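Local coordinates for protein methyltransferase (Streptococcus pyogenes, PDB 2ESR) that probably transfers a methyl group from S-adenosylmethionine to a nucleic acid base, as do relatives of its sequence family that modify ribosomal RNA, at residues Ala21-Ile26 with Leu103-Pro108; Ala117-Leu122 with Val134-Asp139; Gly44-Ala49 with Ala57-Lys62. All blocks are in the same frame, centred on the assembly; numbering follows the deposited sequence.

Overall arrangement
All three contacts bury apolar side chains against one mixed sheet of Rossmann type. Interaction 1 sets helix 19-26 on strand 101-106, and interaction 3 sets helix 44-51 on strand 56-60. Both lie on the same face and touch each other, F23 and F105 meeting L45; their centres are about 11 Å apart. Interaction 2 covers the other face, where helix 111-124 packs on strand 132-139, the neighbour of strand 101-106; its centre is about 11 Å from that of interaction 1 and 14 Å from that of interaction 3. Along the chain interaction 3 is nested inside interaction 1, and interaction 2 follows. Together they sandwich the sheet expected of a class I methyltransferase.

Interaction 1: Ala21-Ile26 with Leu103-Pro108; sequences AIFNMI and LVFLDP
F23 and I26 meet L103 and F105 in a buried, wholly apolar helix-on-sheet contact near the centre of the chain, with no hydrogen bond crossing it. The axes of helix 21-26 and strand 103-106 stay 12.7 Å apart and run at 144°, so long side chains have to bridge the interval. The two phenylalanines meet obliquely through their CZ atoms, F23 CZ lying 3.9 Å from F105 CZ, and the two side chains cross at roughly a right angle. I26 adds its CD1 methyl, 3.9 Å from L103 CD1 and 4.1 Å from F105 CZ. Its CG1 stands between the backbone N and the carbonyl carbon (chi1 65°), which carries CD1 over to both partners. Strand 101-106 is the fourth in the order 3-2-1-4-5 of a Rossmann-like methyltransferase sheet, and D107 and P108 after it begin a DPPY-type sequence known from N-methylating enzymes of nucleic acids. L103 reaches the helix with CG anti to its own N (chi1 177°), and its other neighbours include V35 and A49. Helix 44-51 borders the aromatic pair, with A49 and E48 against F23 and L45 against F105, while strand 151-159 places Y159 against I22.

Interaction 2: Ala117-Leu122 with Val134-Asp139; sequences ATIEAL and VVCETD
I119 touches V134 and C136 through the outer end of its side chain. CD1 comes to 3.8 Å from V134 CG1, and I119 CG1 follows at 4.0 Å from the same methyl, so two successive carbons of the isoleucine rest on one branch of the valine. The sulfur is farther off, C136 SG lying 4.4 Å from I119 CD1. All three residues are buried, and no hydrogen bond links the segments. The isoleucine is extended toward the sheet, with CD1 anti to CA (chi2 178°). On the strand, V134 presents CG1, the branch anti to its backbone N (chi1 179°). L122, one turn on, also points at the strand but stays 5.4 Å from it.

The next shell fixes these partners. L106 and Y167 each touch both I119 and V134, Y167 also reaches C136, and I115 covers C136 from the preceding turn of the helix. Backbone hydrogen bonds tie V135 to V104 and L106 on one edge of the strand, and V134 to Y167 on the other. V135, pointing to the opposite face, meets L103 and F105. Strands 101-106 and 132-139 are thus parallel neighbours joined through helix 111-124, a beta-alpha-beta crossover of the kind from which Rossmann-like methyltransferase domains are built.

Interaction 3: Gly44-Ala49 with Ala57-Lys62; sequences GLAIEA and AVLVEK
A46 projects its single methyl into the angle between A57 and L59, joining helix 44-51 to strand 56-60 within the beta-alpha-beta unit that begins with strand 34-38. The unit fits the first crossover of a Rossmann-like methyltransferase, and A46 fits the alanine of a GxGxxA-type sequence. The tight part is small and almost wholly made by this methyl. A46 CB lies 3.9 Å from L59 CG, 4.0 Å from L59 CD1 and 4.1 Å from L59 CD2, so the whole branched end of the leucine lies against it. On its other contact A46 CB is 4.1 Å from A57 CB. Two alanines facing each other let the backbones draw close, and the CA atoms of A46 and A57 are only 6.3 Å apart. L59 turns its fork to the helix with CG anti to the carbonyl carbon (chi1 -68°), where D37, A40 and I70 also touch it.

Away from this point the fit is slack. I47 comes no nearer than 5.2 Å to the strand and turns to N73 and T77; A49, although its CB points to the strand, is 6.7 Å away and packs on F23 instead. E48, partly exposed, forms a salt bridge with R52, and K62 at the far end of the strand segment is exposed. V58, on the reverse face of the strand, packs on T84 of the second subunit. Beyond the strand, E61 spans two loops with its carboxylate: OE2 is hydrogen-bonded to N63 N, and OE1 to G41 N in the glycine-containing turn ahead of the helix.

Interaction 1: Ala21-Ile26 with Leu103-Pro108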
loop_
_atom_site.group_PDB
_atom_site.type_symbol
_atom_site.label_atom_id
_atom_site.label_comp_id
_atom_site.label_asym_id
_atom_site.label_seq_id
_atom_site.Cartn_x
_atom_site.Cartn_y
_atom_site.Cartn_z
ATOM N N ALA A 21 21.018 -16.243 -2.530
ATOM C CA ALA A 21 20.870 -17.431 -1.696
ATOM C C ALA A 21 19.462 -17.504 -1.115
ATOM O O ALA A 21 18.802 -18.539 -1.183
ATOM C CB ALA A 21 21.890 -17.405 -0.574
ATOM N N ILE A 22 19.008 -16.398 -0.537
ATOM C CA ILE A 22 17.679 -16.350 0.048
ATOM C C ILE A 22 16.612 -16.719 -0.977
ATOM O O ILE A 22 15.766 -17.577 -0.731
ATOM C CB ILE A 22 17.372 -14.943 0.599
ATOM C CG1 ILE A 22 18.291 -14.649 1.789
ATOM C CG2 ILE A 22 15.900 -14.841 0.986
ATOM C CD1 ILE A 22 18.120 -13.257 2.379
ATOM N N PHE A 23 16.655 -16.082 -2.139
ATOM C CA PHE A 23 15.640 -16.360 -3.135
ATOM C C PHE A 23 15.718 -17.730 -3.774
ATOM O O PHE A 23 14.738 -18.195 -4.350
ATOM C CB PHE A 23 15.611 -15.236 -4.168
ATOM C CG PHE A 23 14.925 -14.004 -3.659
ATOM C CD1 PHE A 23 13.533 -13.953 -3.591
ATOM C CD2 PHE A 23 15.661 -12.935 -3.158
ATOM C CE1 PHE A 23 12.882 -12.863 -3.030
ATOM C CE2 PHE A 23 15.019 -11.833 -2.590
ATOM C CZ PHE A 23 13.622 -11.801 -2.526
ATOM N N ASN A 24 16.868 -18.387 -3.661
ATOM C CA ASN A 24 16.993 -19.735 -4.202
ATOM C C ASN A 24 16.289 -20.669 -3.228
ATOM O O ASN A 24 15.912 -21.789 -3.575
ATOM C CB ASN A 24 18.463 -20.143 -4.350
ATOM C CG ASN A 24 19.115 -19.522 -5.564
ATOM O OD1 ASN A 24 18.477 -19.365 -6.606
ATOM N ND2 ASN A 24 20.396 -19.181 -5.446
HETATM N N MSE A 25 16.106 -20.190 -2.005
HETATM C CA MSE A 25 15.437 -20.966 -0.969
HETATM C C MSE A 25 13.925 -20.914 -1.120
HETATM O O MSE A 25 13.238 -21.928 -0.974
HETATM C CB MSE A 25 15.774 -20.419 0.416
HETATM C CG MSE A 25 17.190 -20.613 0.887
HETATM SE SE MSE A 25 17.379 -19.797 2.634
HETATM C CE MSE A 25 16.180 -20.933 3.638
ATOM N N ILE A 26 13.411 -19.722 -1.408
ATOM C CA ILE A 26 11.974 -19.509 -1.519
ATOM C C ILE A 26 11.424 -19.263 -2.913
ATOM O O ILE A 26 10.212 -19.294 -3.109
ATOM C CB ILE A 26 11.538 -18.315 -0.660
ATOM C CG1 ILE A 26 12.165 -17.031 -1.218
ATOM C CG2 ILE A 26 11.968 -18.530 0.783
ATOM C CD1 ILE A 26 11.644 -15.764 -0.572
ATOM N N LEU A 103 3.960 -13.398 0.960
ATOM C CA LEU A 103 5.361 -13.459 1.346
ATOM C C LEU A 103 5.631 -12.339 2.343
ATOM O O LEU A 103 5.360 -11.173 2.073
ATOM C CB LEU A 103 6.244 -13.296 0.102
ATOM C CG LEU A 103 7.773 -13.244 0.255
ATOM C CD1 LEU A 103 8.287 -14.504 0.967
ATOM C CD2 LEU A 103 8.405 -13.124 -1.136
ATOM N N VAL A 104 6.158 -12.701 3.503
ATOM C CA VAL A 104 6.440 -11.725 4.536
ATOM C C VAL A 104 7.911 -11.796 4.914
ATOM O O VAL A 104 8.442 -12.877 5.144
ATOM C CB VAL A 104 5.576 -12.008 5.794
ATOM C CG1 VAL A 104 5.876 -10.991 6.884
ATOM C CG2 VAL A 104 4.093 -11.966 5.424
ATOM N N PHE A 105 8.568 -10.645 4.951
ATOM C CA PHE A 105 9.969 -10.586 5.339
ATOM C C PHE A 105 10.061 -9.944 6.713
ATOM O O PHE A 105 9.490 -8.873 6.938
ATOM C CB PHE A 105 10.781 -9.772 4.330
ATOM C CG PHE A 105 10.982 -10.469 3.013
ATOM C CD1 PHE A 105 11.751 -11.619 2.939
ATOM C CD2 PHE A 105 10.376 -9.992 1.857
ATOM C CE1 PHE A 105 11.912 -12.297 1.723
ATOM C CE2 PHE A 105 10.529 -10.658 0.636
ATOM C CZ PHE A 105 11.299 -11.814 0.570
ATOM N N LEU A 106 10.782 -10.597 7.624
ATOM C CA LEU A 106 10.939 -10.091 8.987
ATOM C C LEU A 106 12.399 -10.112 9.416
ATOM O O LEU A 106 13.028 -11.168 9.459
ATOM C CB LEU A 106 10.146 -10.941 9.986
ATOM C CG LEU A 106 8.643 -11.155 9.816
ATOM C CD1 LEU A 106 8.137 -11.990 10.995
ATOM C CD2 LEU A 106 7.905 -9.816 9.764
ATOM N N ASP A 107 12.930 -8.936 9.726
ATOM C CA ASP A 107 14.310 -8.800 10.204
ATOM C C ASP A 107 14.236 -7.638 11.185
ATOM O O ASP A 107 14.651 -6.519 10.879
ATOM C CB ASP A 107 15.268 -8.469 9.056
ATOM C CG ASP A 107 16.721 -8.423 9.511
ATOM O OD1 ASP A 107 17.627 -8.387 8.652
ATOM O OD2 ASP A 107 16.950 -8.416 10.740
ATOM N N PRO A 108 13.701 -7.895 12.387
ATOM C CA PRO A 108 13.555 -6.863 13.407
ATOM C C PRO A 108 14.594 -6.845 14.513
ATOM O O PRO A 108 15.446 -7.731 14.606
ATOM C CB PRO A 108 12.179 -7.169 13.968
ATOM C CG PRO A 108 12.226 -8.684 14.050
ATOM C CD PRO A 108 12.993 -9.127 12.794
#

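Interaction 2: Ala117-Leu122 with Val134-Asp139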
loop_
_atom_site.group_PDB
_atom_site.type_symbol
_atom_site.label_atom_id
_atom_site.label_comp_id
_atom_site.label_asym_id
_atom_site.label_seq_id
_atom_site.Cartn_x
_atom_site.Cartn_y
_atom_site.Cartn_z
ATOM N N ALA A 117 6.392 -12.458 18.410
ATOM C CA ALA A 117 5.264 -11.567 18.638
ATOM C C ALA A 117 4.628 -11.123 17.323
ATOM O O ALA A 117 3.407 -11.049 17.214
ATOM C CB ALA A 117 5.717 -10.346 19.433
ATOM N N THR A 118 5.457 -10.830 16.326
ATOM C CA THR A 118 4.932 -10.362 15.047
ATOM C C THR A 118 4.163 -11.439 14.293
ATOM O O THR A 118 3.097 -11.169 13.750
ATOM C CB THR A 118 6.063 -9.792 14.163
ATOM O OG1 THR A 118 6.685 -8.701 14.858
ATOM C CG2 THR A 118 5.509 -9.278 12.836
ATOM N N ILE A 119 4.694 -12.659 14.256
ATOM C CA ILE A 119 4.002 -13.741 13.557
ATOM C C ILE A 119 2.690 -14.058 14.275
ATOM O O ILE A 119 1.668 -14.326 13.638
ATOM C CB ILE A 119 4.901 -14.990 13.450
ATOM C CG1 ILE A 119 6.094 -14.661 12.542
ATOM C CG2 ILE A 119 4.110 -16.168 12.891
ATOM C CD1 ILE A 119 7.095 -15.776 12.380
ATOM N N GLU A 120 2.710 -14.017 15.605
ATOM C CA GLU A 120 1.486 -14.260 16.360
ATOM C C GLU A 120 0.455 -13.187 16.014
ATOM O O GLU A 120 -0.726 -13.489 15.829
ATOM C CB GLU A 120 1.766 -14.230 17.862
ATOM C CG GLU A 120 2.526 -15.434 18.380
ATOM C CD GLU A 120 1.649 -16.669 18.524
ATOM O OE1 GLU A 120 2.182 -17.737 18.899
ATOM O OE2 GLU A 120 0.429 -16.572 18.271
ATOM N N ALA A 121 0.905 -11.937 15.911
ATOM C CA ALA A 121 0.001 -10.840 15.592
ATOM C C ALA A 121 -0.551 -10.962 14.180
ATOM O O ALA A 121 -1.747 -10.749 13.957
ATOM C CB ALA A 121 0.705 -9.500 15.765
ATOM N N LEU A 122 0.314 -11.298 13.228
ATOM C CA LEU A 122 -0.114 -11.452 11.837
ATOM C C LEU A 122 -1.142 -12.571 11.710
ATOM O O LEU A 122 -2.127 -12.443 10.971
ATOM C CB LEU A 122 1.083 -11.766 10.943
ATOM C CG LEU A 122 2.073 -10.633 10.671
ATOM C CD1 LEU A 122 3.324 -11.196 10.028
ATOM C CD2 LEU A 122 1.409 -9.571 9.768
ATOM N N VAL A 134 6.831 -16.939 5.549
ATOM C CA VAL A 134 7.312 -15.872 6.428
ATOM C C VAL A 134 8.814 -16.117 6.552
ATOM O O VAL A 134 9.267 -17.080 7.194
ATOM C CB VAL A 134 6.641 -15.912 7.819
ATOM C CG1 VAL A 134 7.193 -14.784 8.692
ATOM C CG2 VAL A 134 5.136 -15.733 7.668
ATOM N N VAL A 135 9.574 -15.245 5.903
ATOM C CA VAL A 135 11.024 -15.339 5.851
ATOM C C VAL A 135 11.696 -14.450 6.873
ATOM O O VAL A 135 11.558 -13.225 6.843
ATOM C CB VAL A 135 11.530 -14.955 4.441
ATOM C CG1 VAL A 135 13.030 -15.098 4.369
ATOM C CG2 VAL A 135 10.859 -15.839 3.398
ATOM N N CYS A 136 12.449 -15.080 7.765
ATOM C CA CYS A 136 13.143 -14.371 8.822
ATOM C C CYS A 136 14.645 -14.415 8.633
ATOM O O CYS A 136 15.220 -15.487 8.495
ATOM C CB CYS A 136 12.807 -15.000 10.171
ATOM S SG CYS A 136 11.040 -15.177 10.489
ATOM N N GLU A 137 15.279 -13.248 8.620
ATOM C CA GLU A 137 16.735 -13.195 8.494
ATOM C C GLU A 137 17.229 -12.677 9.835
ATOM O O GLU A 137 16.782 -11.628 10.308
ATOM C CB GLU A 137 17.157 -12.256 7.359
ATOM C CG GLU A 137 18.671 -12.155 7.197
ATOM C CD GLU A 137 19.081 -11.427 5.930
ATOM O OE1 GLU A 137 18.429 -10.416 5.587
ATOM O OE2 GLU A 137 20.061 -11.861 5.285
ATOM N N THR A 138 18.138 -13.419 10.457
ATOM C CA THR A 138 18.662 -13.050 11.771
ATOM C C THR A 138 20.136 -13.412 11.879
ATOM O O THR A 138 20.721 -13.940 10.938
ATOM C CB THR A 138 17.949 -13.834 12.879
ATOM O OG1 THR A 138 18.317 -15.219 12.778
ATOM C CG2 THR A 138 16.437 -13.720 12.730
ATOM N N ASP A 139 20.739 -13.125 13.029
ATOM C CA ASP A 139 22.132 -13.495 13.231
ATOM C C ASP A 139 22.120 -15.019 13.283
ATOM O O ASP A 139 21.093 -15.622 13.596
ATOM C CB ASP A 139 22.678 -12.929 14.546
ATOM C CG ASP A 139 22.839 -11.418 14.512
ATOM O OD1 ASP A 139 22.895 -10.837 13.407
ATOM O OD2 ASP A 139 22.932 -10.814 15.601
#

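Interaction 3: Gly44-Ala49 with Ala57-Lys62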
loop_
_atom_site.group_PDB
_atom_site.type_symbol
_atom_site.label_atom_id
_atom_site.label_comp_id
_atom_site.label_asym_id
_atom_site.label_seq_id
_atom_site.Cartn_x
_atom_site.Cartn_y
_atom_site.Cartn_z
ATOM N N GLY A 44 15.538 -3.884 0.440
ATOM C CA GLY A 44 16.150 -4.783 -0.525
ATOM C C GLY A 44 15.422 -6.085 -0.819
ATOM O O GLY A 44 15.317 -6.486 -1.976
ATOM N N LEU A 45 14.914 -6.751 0.214
ATOM C CA LEU A 45 14.211 -8.014 0.008
ATOM C C LEU A 45 12.890 -7.843 -0.733
ATOM O O LEU A 45 12.591 -8.605 -1.648
ATOM C CB LEU A 45 13.966 -8.711 1.348
ATOM C CG LEU A 45 15.248 -9.177 2.049
ATOM C CD1 LEU A 45 14.905 -9.815 3.384
ATOM C CD2 LEU A 45 15.984 -10.169 1.150
ATOM N N ALA A 46 12.108 -6.842 -0.345
ATOM C CA ALA A 46 10.824 -6.608 -0.999
ATOM C C ALA A 46 11.022 -6.266 -2.474
ATOM O O ALA A 46 10.303 -6.761 -3.340
ATOM C CB ALA A 46 10.071 -5.477 -0.299
ATOM N N ILE A 47 12.007 -5.418 -2.751
ATOM C CA ILE A 47 12.288 -5.003 -4.118
ATOM C C ILE A 47 12.726 -6.187 -4.980
ATOM O O ILE A 47 12.252 -6.357 -6.100
ATOM C CB ILE A 47 13.374 -3.909 -4.136
ATOM C CG1 ILE A 47 12.861 -2.681 -3.377
ATOM C CG2 ILE A 47 13.744 -3.548 -5.572
ATOM C CD1 ILE A 47 13.881 -1.585 -3.205
ATOM N N GLU A 48 13.611 -7.019 -4.448
ATOM C CA GLU A 48 14.078 -8.176 -5.204
ATOM C C GLU A 48 12.934 -9.158 -5.433
ATOM O O GLU A 48 12.821 -9.743 -6.508
ATOM C CB GLU A 48 15.230 -8.858 -4.465
ATOM C CG GLU A 48 15.862 -10.033 -5.199
ATOM C CD GLU A 48 16.437 -9.655 -6.553
ATOM O OE1 GLU A 48 17.021 -8.555 -6.675
ATOM O OE2 GLU A 48 16.320 -10.466 -7.496
ATOM N N ALA A 49 12.064 -9.317 -4.438
ATOM C CA ALA A 49 10.938 -10.239 -4.562
ATOM C C ALA A 49 10.005 -9.800 -5.682
ATOM O O ALA A 49 9.488 -10.625 -6.429
ATOM C CB ALA A 49 10.168 -10.325 -3.241
ATOM N N ALA A 57 4.241 -4.775 -3.098
ATOM C CA ALA A 57 4.824 -4.907 -1.773
ATOM C C ALA A 57 4.458 -3.749 -0.872
ATOM O O ALA A 57 4.360 -2.605 -1.315
ATOM C CB ALA A 57 6.330 -4.993 -1.879
ATOM N N VAL A 58 4.237 -4.060 0.395
ATOM C CA VAL A 58 3.957 -3.034 1.382
ATOM C C VAL A 58 5.189 -3.097 2.264
ATOM O O VAL A 58 5.551 -4.171 2.747
ATOM C CB VAL A 58 2.710 -3.342 2.240
ATOM C CG1 VAL A 58 2.627 -2.342 3.403
ATOM C CG2 VAL A 58 1.456 -3.253 1.393
ATOM N N LEU A 59 5.854 -1.963 2.440
ATOM C CA LEU A 59 7.041 -1.908 3.281
ATOM C C LEU A 59 6.757 -1.017 4.481
ATOM O O LEU A 59 6.154 0.045 4.339
ATOM C CB LEU A 59 8.236 -1.342 2.502
ATOM C CG LEU A 59 8.823 -2.169 1.354
ATOM C CD1 LEU A 59 7.862 -2.187 0.168
ATOM C CD2 LEU A 59 10.157 -1.572 0.944
ATOM N N VAL A 60 7.176 -1.455 5.663
ATOM C CA VAL A 60 6.979 -0.663 6.868
ATOM C C VAL A 60 8.344 -0.431 7.490
ATOM O O VAL A 60 9.061 -1.378 7.792
ATOM C CB VAL A 60 6.091 -1.378 7.908
ATOM C CG1 VAL A 60 5.835 -0.444 9.093
ATOM C CG2 VAL A 60 4.778 -1.807 7.275
ATOM N N GLU A 61 8.703 0.835 7.665
ATOM C CA GLU A 61 9.990 1.192 8.246
ATOM C C GLU A 61 9.827 2.525 8.951
ATOM O O GLU A 61 9.415 3.507 8.338
ATOM C CB GLU A 61 11.055 1.292 7.147
ATOM C CG GLU A 61 12.421 1.762 7.635
ATOM C CD GLU A 61 12.969 0.893 8.751
ATOM O OE1 GLU A 61 13.124 -0.330 8.535
ATOM O OE2 GLU A 61 13.241 1.433 9.846
ATOM N N LYS A 62 10.151 2.550 10.242
ATOM C CA LYS A 62 10.020 3.758 11.053
ATOM C C LYS A 62 11.177 4.755 10.980
ATOM O O LYS A 62 10.973 5.955 11.172
ATOM C CB LYS A 62 9.787 3.373 12.516
ATOM C CG LYS A 62 8.424 3.777 13.055
ATOM C CD LYS A 62 8.179 5.273 12.880
ATOM C CE LYS A 62 6.811 5.679 13.397
ATOM N NZ LYS A 62 6.510 7.098 13.079
#